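Mannose-specific lectin 3 chain 1 (Crocus vernus, PDB 3MEZ) probably binds mannose as one of the two bulb-type lectin chains that pair into heterodimers and assemble into a heterotetramer. Local coordinates at residues Q61-S66 with N70-V75; C30-Y35 with C52-N57; Y87-T90 with H96-I99. One frame throughout, in Å; residues are numbered along the deposited sequence.

Contact 1 of 3, residues Q61-S66 with N70-V75; sequences QLEIHS and NTPVWV
Ile64 pushes its CD1 methyl obliquely against the benzene half of the Trp74 indole, reaching CE3 at 3.4 Å. Ile64 CG1 is anti to the carbonyl carbon (chi1 -61°) and CD1 runs on extended, which sends this branch to the indole while CG2 goes to Val73 CB, 4.0 Å away. The two arms of one side chain thus fit against two successive residues of segment 70-75. This matches the backbone, where Val73 and Trp74 both face Ile64 in a classic beta bulge. Ile64 N donates to Trp74 O (3.1 Å, N-H...O 160°), whereas Val73 N reaches Ile64 O at a more bent 132°. Further along the indole, Leu62 CB meets CZ3 at 4.2 Å, so Leu62 and Ile64 share the six-membered ring. The CG2 methyl of Val73 settles against Ser66 CB at 3.6 Å. The side of the hairpin bearing Glu63 and Val75 is shaped differently. Here Pro72 lies alongside His65, with CB over one face of the imidazole, offset toward the rim, and CG 3.7 Å from NE2. At the other end Val75 CG1 packs on the amide end of Gln61, whose NE2 is bonded to Pro77 O. Glu63 turns its carboxylate to Arg55 in a salt bridge and to Asn57 in a hydrogen bond. The pair forms a beta hairpin at one edge of a four-stranded antiparallel sheet, with strand 74-76 outermost within this chain and strand 53-56 flanking 62-65 on its other side. Leu32 of strand 32-35 touches both Ile64 and Trp74, and Leu62 also packs on Trp109 of the chain 2 subunit.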
loop_
_atom_site.group_PDB
_atom_site.type_symbol
_atom_site.label_atom_id
_atom_site.label_comp_id
_atom_site.label_asym_id
_atom_site.label_seq_id
_atom_site.Cartn_x
_atom_site.Cartn_y
_atom_site.Cartn_z
ATOM N N GLN A 61 -5.204 13.179 26.553
ATOM C CA GLN A 61 -3.978 13.300 27.306
ATOM C C GLN A 61 -3.613 11.984 28.015
ATOM O O GLN A 61 -4.445 11.263 28.448
ATOM C CB GLN A 61 -4.058 14.359 28.410
ATOM C CG GLN A 61 -4.409 15.794 28.045
ATOM C CD GLN A 61 -4.833 16.582 29.251
ATOM O OE1 GLN A 61 -5.817 16.274 29.868
ATOM N NE2 GLN A 61 -4.082 17.577 29.579
ATOM N N LEU A 62 -2.334 11.706 28.110
ATOM C CA LEU A 62 -1.840 10.615 28.923
ATOM C C LEU A 62 -1.701 11.114 30.339
ATOM O O LEU A 62 -1.323 12.209 30.518
ATOM C CB LEU A 62 -0.488 10.107 28.417
ATOM C CG LEU A 62 -0.449 9.369 27.093
ATOM C CD1 LEU A 62 0.934 9.086 26.750
ATOM C CD2 LEU A 62 -1.230 8.138 27.207
ATOM N N GLU A 63 -2.022 10.305 31.321
ATOM C CA GLU A 63 -1.831 10.598 32.717
ATOM C C GLU A 63 -1.062 9.492 33.422
ATOM O O GLU A 63 -1.484 8.383 33.406
ATOM C CB GLU A 63 -3.182 10.733 33.418
ATOM C CG GLU A 63 -4.207 11.605 32.732
ATOM C CD GLU A 63 -5.417 11.915 33.593
ATOM O OE1 GLU A 63 -6.153 12.818 33.269
ATOM O OE2 GLU A 63 -5.608 11.275 34.601
ATOM N N ILE A 64 0.042 9.810 34.057
ATOM C CA ILE A 64 0.748 8.867 34.914
ATOM C C ILE A 64 0.258 9.034 36.335
ATOM O O ILE A 64 0.267 10.116 36.852
ATOM C CB ILE A 64 2.292 9.037 34.849
ATOM C CG1 ILE A 64 2.824 8.794 33.442
ATOM C CG2 ILE A 64 2.956 8.139 35.789
ATOM C CD1 ILE A 64 4.258 9.060 33.292
ATOM N N HIS A 65 -0.188 7.944 36.934
ATOM C CA HIS A 65 -0.703 7.909 38.306
ATOM C C HIS A 65 0.136 7.037 39.199
ATOM O O HIS A 65 0.580 6.012 38.800
ATOM C CB HIS A 65 -2.108 7.383 38.366
ATOM C CG HIS A 65 -3.141 8.333 37.887
ATOM N ND1 HIS A 65 -3.605 8.336 36.597
ATOM C CD2 HIS A 65 -3.823 9.297 38.527
ATOM C CE1 HIS A 65 -4.523 9.262 36.463
ATOM N NE2 HIS A 65 -4.674 9.857 37.618
ATOM N N SER A 66 0.308 7.468 40.429
ATOM C CA SER A 66 1.164 6.818 41.382
ATOM C C SER A 66 0.369 6.149 42.465
ATOM O O SER A 66 -0.762 6.439 42.662
ATOM C CB SER A 66 2.102 7.825 42.011
ATOM O OG SER A 66 2.937 7.203 42.927
ATOM N N ASN A 70 -2.487 11.345 45.175
ATOM C CA ASN A 70 -3.803 11.424 44.565
ATOM C C ASN A 70 -3.882 12.061 43.202
ATOM O O ASN A 70 -4.648 11.660 42.382
ATOM C CB ASN A 70 -4.734 12.158 45.501
ATOM C CG ASN A 70 -5.536 11.226 46.349
ATOM O OD1 ASN A 70 -6.729 11.084 46.155
ATOM N ND2 ASN A 70 -4.893 10.582 47.289
ATOM N N THR A 71 -3.140 13.120 43.004
ATOM C CA THR A 71 -3.050 13.737 41.714
ATOM C C THR A 71 -2.005 13.060 40.830
ATOM O O THR A 71 -1.044 12.527 41.333
ATOM C CB THR A 71 -2.662 15.179 41.855
ATOM O OG1 THR A 71 -2.551 15.768 40.553
ATOM C CG2 THR A 71 -1.339 15.298 42.553
ATOM N N PRO A 72 -2.175 13.150 39.520
ATOM C CA PRO A 72 -1.287 12.478 38.594
ATOM C C PRO A 72 0.132 12.969 38.722
ATOM O O PRO A 72 0.371 14.068 39.066
ATOM C CB PRO A 72 -1.838 12.869 37.232
ATOM C CG PRO A 72 -3.154 13.278 37.456
ATOM C CD PRO A 72 -3.336 13.691 38.842
ATOM N N VAL A 73 1.055 12.083 38.511
ATOM C CA VAL A 73 2.431 12.392 38.434
ATOM C C VAL A 73 2.830 13.256 37.242
ATOM O O VAL A 73 3.759 14.003 37.327
ATOM C CB VAL A 73 3.222 11.089 38.440
ATOM C CG1 VAL A 73 4.626 11.365 38.294
ATOM C CG2 VAL A 73 2.972 10.403 39.723
ATOM N N TRP A 74 2.183 13.052 36.111
ATOM C CA TRP A 74 2.531 13.724 34.880
ATOM C C TRP A 74 1.306 13.725 33.995
ATOM O O TRP A 74 0.556 12.828 34.012
ATOM C CB TRP A 74 3.716 12.983 34.265
ATOM C CG TRP A 74 4.275 13.373 32.942
ATOM C CD1 TRP A 74 5.199 14.314 32.690
ATOM C CD2 TRP A 74 4.029 12.732 31.720
ATOM N NE1 TRP A 74 5.508 14.335 31.374
ATOM C CE2 TRP A 74 4.799 13.363 30.756
ATOM C CE3 TRP A 74 3.209 11.681 31.332
ATOM C CZ2 TRP A 74 4.765 12.993 29.454
ATOM C CZ3 TRP A 74 3.172 11.347 30.047
ATOM C CH2 TRP A 74 3.964 11.973 29.124
ATOM N N VAL A 75 1.107 14.789 33.255
ATOM C CA VAL A 75 0.027 14.883 32.292
ATOM C C VAL A 75 0.567 15.402 30.999
ATOM O O VAL A 75 1.321 16.308 31.025
ATOM C CB VAL A 75 -1.073 15.802 32.776
ATOM C CG1 VAL A 75 -2.041 15.992 31.705
ATOM C CG2 VAL A 75 -1.729 15.227 33.990
#

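Contact 2 of 3, residues C30-Y35 with C52-N57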
loop_
_atom_site.group_PDB
_atom_site.type_symbol
_atom_site.label_atom_id
_atom_site.label_comp_id
_atom_site.label_asym_id
_atom_site.label_seq_id
_atom_site.Cartn_x
_atom_site.Cartn_y
_atom_site.Cartn_z
ATOM N N CYS A 30 8.958 4.494 37.429
ATOM C CA CYS A 30 7.920 5.485 37.159
ATOM C C CYS A 30 8.166 6.352 35.914
ATOM O O CYS A 30 7.394 7.188 35.592
ATOM C CB CYS A 30 7.539 6.344 38.383
ATOM S SG CYS A 30 5.852 7.074 38.352
ATOM N N ASN A 31 9.260 6.127 35.233
ATOM C CA ASN A 31 9.503 6.777 33.976
ATOM C C ASN A 31 8.792 6.084 32.798
ATOM O O ASN A 31 8.821 4.901 32.695
ATOM C CB ASN A 31 10.997 6.922 33.744
ATOM C CG ASN A 31 11.344 8.011 32.775
ATOM O OD1 ASN A 31 10.597 8.897 32.536
ATOM N ND2 ASN A 31 12.501 7.911 32.213
ATOM N N LEU A 32 8.154 6.881 31.951
ATOM C CA LEU A 32 7.510 6.457 30.734
ATOM C C LEU A 32 8.399 6.788 29.558
ATOM O O LEU A 32 8.618 7.918 29.263
ATOM C CB LEU A 32 6.238 7.240 30.558
ATOM C CG LEU A 32 5.004 6.667 29.859
ATOM C CD1 LEU A 32 4.172 7.672 29.082
ATOM C CD2 LEU A 32 5.281 5.454 29.121
ATOM N N VAL A 33 8.883 5.752 28.903
ATOM C CA VAL A 33 9.903 5.864 27.908
ATOM C C VAL A 33 9.496 5.211 26.601
ATOM O O VAL A 33 9.029 4.110 26.592
ATOM C CB VAL A 33 11.213 5.264 28.439
ATOM C CG1 VAL A 33 12.369 5.430 27.472
ATOM C CG2 VAL A 33 11.560 5.872 29.751
ATOM N N LEU A 34 9.704 5.929 25.509
ATOM C CA LEU A 34 9.585 5.415 24.160
ATOM C C LEU A 34 10.959 4.936 23.715
ATOM O O LEU A 34 11.850 5.740 23.617
ATOM C CB LEU A 34 9.192 6.514 23.197
ATOM C CG LEU A 34 8.417 6.244 21.905
ATOM C CD1 LEU A 34 8.833 7.116 20.782
ATOM C CD2 LEU A 34 8.321 4.839 21.485
ATOM N N TYR A 35 11.112 3.645 23.482
ATOM C CA TYR A 35 12.351 3.129 22.948
ATOM C C TYR A 35 12.155 2.811 21.483
ATOM O O TYR A 35 11.294 2.095 21.121
ATOM C CB TYR A 35 12.844 1.890 23.679
ATOM C CG TYR A 35 13.191 2.088 25.100
ATOM C CD1 TYR A 35 12.278 1.865 26.078
ATOM C CD2 TYR A 35 14.447 2.465 25.476
ATOM C CE1 TYR A 35 12.605 2.024 27.390
ATOM C CE2 TYR A 35 14.783 2.624 26.787
ATOM C CZ TYR A 35 13.856 2.402 27.749
ATOM O OH TYR A 35 14.178 2.583 29.048
ATOM N N CYS A 52 3.667 2.879 39.434
ATOM C CA CYS A 52 3.036 3.777 38.503
ATOM C C CYS A 52 2.345 3.104 37.310
ATOM O O CYS A 52 2.783 2.087 36.826
ATOM C CB CYS A 52 4.023 4.835 38.028
ATOM S SG CYS A 52 4.797 5.875 39.242
ATOM N N THR A 53 1.286 3.758 36.857
ATOM C CA THR A 53 0.479 3.341 35.755
ATOM C C THR A 53 0.119 4.502 34.837
ATOM O O THR A 53 0.121 5.623 35.221
ATOM C CB THR A 53 -0.818 2.696 36.215
ATOM O OG1 THR A 53 -1.653 3.694 36.759
ATOM C CG2 THR A 53 -0.587 1.616 37.245
ATOM N N LEU A 54 -0.204 4.154 33.616
ATOM C CA LEU A 54 -0.451 5.073 32.538
ATOM C C LEU A 54 -1.858 4.933 32.003
ATOM O O LEU A 54 -2.233 3.893 31.604
ATOM C CB LEU A 54 0.509 4.714 31.398
ATOM C CG LEU A 54 0.892 5.645 30.273
ATOM C CD1 LEU A 54 0.282 5.218 29.029
ATOM C CD2 LEU A 54 0.589 7.079 30.513
ATOM N N ARG A 55 -2.576 6.030 31.941
ATOM C CA ARG A 55 -3.933 6.097 31.458
ATOM C C ARG A 55 -4.072 7.130 30.316
ATOM O O ARG A 55 -3.369 8.058 30.301
ATOM C CB ARG A 55 -4.822 6.495 32.628
ATOM C CG ARG A 55 -6.207 6.734 32.310
ATOM C CD ARG A 55 -7.048 7.002 33.555
ATOM N NE ARG A 55 -7.564 8.353 33.557
ATOM C CZ ARG A 55 -8.063 9.008 34.603
ATOM N NH1 ARG A 55 -8.478 10.241 34.437
ATOM N NH2 ARG A 55 -8.141 8.453 35.802
ATOM N N LEU A 56 -4.980 6.906 29.382
ATOM C CA LEU A 56 -5.349 7.878 28.383
ATOM C C LEU A 56 -6.708 8.382 28.778
ATOM O O LEU A 56 -7.636 7.636 28.876
ATOM C CB LEU A 56 -5.475 7.224 27.026
ATOM C CG LEU A 56 -5.211 7.852 25.675
ATOM C CD1 LEU A 56 -6.307 7.625 24.715
ATOM C CD2 LEU A 56 -4.776 9.226 25.716
ATOM N N ASN A 57 -6.814 9.671 28.974
ATOM C CA ASN A 57 -8.080 10.241 29.380
ATOM C C ASN A 57 -9.053 10.579 28.240
ATOM O O ASN A 57 -8.828 10.245 27.131
ATOM C CB ASN A 57 -7.925 11.372 30.403
ATOM C CG ASN A 57 -7.402 12.634 29.824
ATOM O OD1 ASN A 57 -7.459 12.853 28.661
ATOM N ND2 ASN A 57 -6.901 13.490 30.673
#
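Cys30 and Cys52 are joined by a disulfide, and they bury more surface here than any other residues of the two segments. The S-S torsion, chi3 -96°, is close to the perpendicular value such bridges prefer. The two halves are built differently: Cys30 SG is anti to its own backbone N (chi1 -155°), while Cys52 SG lies beside the backbone N and anti to the carbonyl carbon (chi1 -58°). Together they span CA atoms of Cys30 and Cys52 that are 5.3 Å apart. Away from the bridge the segments diverge, and Leu32 CA and Leu54 CA are already 8.3 Å from each other. That wider gap is crossed by the leucine side chains, which meet at about a right angle, with Leu32 CD1 3.9 Å from Leu54 CD2 and 4.0 Å from Leu54 CG. All four residues are buried. Ile64 touches Cys30, Phe24 packs on Leu32, and Leu62 on Leu54. Strands 32-35 and 53-56 belong to separate four-stranded antiparallel sheets, so covalent bridge and leucine pair clamp one sheet to the next across the hydrophobic interior. Such a linkage is characteristic of the beta-prism II fold of bulb-type lectins, whose sheets surround a common core.

Contact 3 of 3, residues Y87-T90 with H96-I99. Unlike the reference sequence in segment 87-90: Thr90 (reference Val).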
loop_
_atom_site.group_PDB
_atom_site.type_symbol
_atom_site.label_atom_id
_atom_site.label_comp_id
_atom_site.label_asym_id
_atom_site.label_seq_id
_atom_site.Cartn_x
_atom_site.Cartn_y
_atom_site.Cartn_z
ATOM N N TYR A 87 -10.767 8.620 22.869
ATOM C CA TYR A 87 -9.524 8.834 22.150
ATOM C C TYR A 87 -8.729 7.510 21.993
ATOM O O TYR A 87 -9.001 6.572 22.666
ATOM C CB TYR A 87 -8.712 9.909 22.835
ATOM C CG TYR A 87 -9.276 11.305 22.681
ATOM C CD1 TYR A 87 -10.329 11.730 23.438
ATOM C CD2 TYR A 87 -8.774 12.167 21.769
ATOM C CE1 TYR A 87 -10.843 12.964 23.301
ATOM C CE2 TYR A 87 -9.286 13.401 21.623
ATOM C CZ TYR A 87 -10.339 13.808 22.382
ATOM O OH TYR A 87 -10.844 15.054 22.213
ATOM N N ALA A 88 -7.791 7.471 21.070
ATOM C CA ALA A 88 -6.927 6.321 20.887
ATOM C C ALA A 88 -5.465 6.705 20.725
ATOM O O ALA A 88 -5.180 7.589 19.987
ATOM C CB ALA A 88 -7.366 5.544 19.738
ATOM N N ALA A 89 -4.569 6.028 21.419
ATOM C CA ALA A 89 -3.145 6.149 21.223
ATOM C C ALA A 89 -2.650 4.945 20.438
ATOM O O ALA A 89 -2.890 3.850 20.795
ATOM C CB ALA A 89 -2.416 6.268 22.502
ATOM N N THR A 90 -1.974 5.217 19.351
ATOM C CA THR A 90 -1.445 4.192 18.492
ATOM C C THR A 90 0.060 4.325 18.393
ATOM O O THR A 90 0.537 5.362 18.054
ATOM C CB THR A 90 -2.017 4.276 17.052
ATOM O OG1 THR A 90 -3.436 4.291 17.063
ATOM C CG2 THR A 90 -1.533 3.106 16.168
ATOM N N HIS A 96 6.417 5.911 16.589
ATOM C CA HIS A 96 5.973 6.970 17.469
ATOM C C HIS A 96 4.568 6.725 17.977
ATOM O O HIS A 96 3.852 6.014 17.386
ATOM C CB HIS A 96 6.084 8.326 16.777
ATOM C CG HIS A 96 7.418 8.950 16.949
ATOM N ND1 HIS A 96 8.323 9.033 15.929
ATOM C CD2 HIS A 96 8.033 9.440 18.039
ATOM C CE1 HIS A 96 9.428 9.580 16.372
ATOM N NE2 HIS A 96 9.279 9.831 17.655
ATOM N N VAL A 97 4.209 7.355 19.076
ATOM C CA VAL A 97 2.882 7.253 19.593
ATOM C C VAL A 97 2.151 8.542 19.274
ATOM O O VAL A 97 2.554 9.587 19.670
ATOM C CB VAL A 97 2.857 7.044 21.118
ATOM C CG1 VAL A 97 1.453 6.972 21.627
ATOM C CG2 VAL A 97 3.613 5.826 21.502
ATOM N N THR A 98 1.057 8.412 18.570
ATOM C CA THR A 98 0.191 9.501 18.187
ATOM C C THR A 98 -1.217 9.264 18.760
ATOM O O THR A 98 -1.709 8.179 18.743
ATOM C CB THR A 98 0.065 9.654 16.667
ATOM O OG1 THR A 98 1.333 9.802 16.069
ATOM C CG2 THR A 98 -0.731 10.807 16.347
ATOM N N ILE A 99 -1.826 10.321 19.256
ATOM C CA ILE A 99 -3.143 10.263 19.827
ATOM C C ILE A 99 -4.139 10.854 18.858
ATOM O O ILE A 99 -3.964 11.932 18.410
ATOM C CB ILE A 99 -3.203 11.045 21.106
ATOM C CG1 ILE A 99 -2.185 10.503 22.083
ATOM C CG2 ILE A 99 -4.581 11.097 21.653
ATOM C CD1 ILE A 99 -2.484 9.309 22.575
#
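A beta hairpin, strand 88-91 turning back into strand 97-106, is held here by a reciprocal pair of backbone bonds between Thr90 and Thr98. Thr90 N donates to Thr98 O at 3.0 Å, nearly straight at 173°, and Thr98 N returns a bond to Thr90 O at 3.1 Å. The short segments run antiparallel, their axes 4.7 Å apart at closest approach. Ala89 and Ile99 form the adjacent non-hydrogen-bonded pair; around it the gap between backbones is bridged by weak CA-H...O contacts, Ile99 CA to Ala88 O at 3.4 Å and Ala89 CA to Thr98 O at 3.5 Å. Within the bulb-lectin fold this hairpin belongs to a three-stranded sheet with strand 4-6, and the face carrying Ala89 and Ile99 is turned to the core, where Leu56 packs on Ile99. On that face Val97 CG1, anti to its backbone N (chi1 179°), reaches Ala89 CB at 4.0 Å. The CG2 branch of Ile99 comes obliquely to Tyr87 CD2, 4.3 Å away, while the phenol OH is bonded to Val83 O. Thr98 and Ile99 also pair with an antiparallel strand of the chain 2 subunit, continuing the sheet across the interface. There Ser110 of that subunit is hydrogen-bonded to Thr98 OG1, and its Trp109 packs on Thr98 and Ile99.

The contacts follow one another along the chain in the order 2, 1, 3, all within the bulb-type lectin domain. Contacts 1 and 2, with centres 9 Å apart, share a sheet: strand 53-56 of contact 2 lies beside strand 62-65 of contact 1, and His65 N is hydrogen-bonded to Thr53 O. Contact 2 reaches from there to the sheet containing strand 32-35. Contact 3 occupies the third sheet, its centre about 13 Å from that of contact 2, which it meets through Leu56 and through Leu34 against His96. Contacts 1 and 3 lie on opposite sides of the chain's centre, about 17 Å apart between centres. Contact 2 therefore joins two sheets and packs against the third, while contact 3 extends its own into the partner subunit.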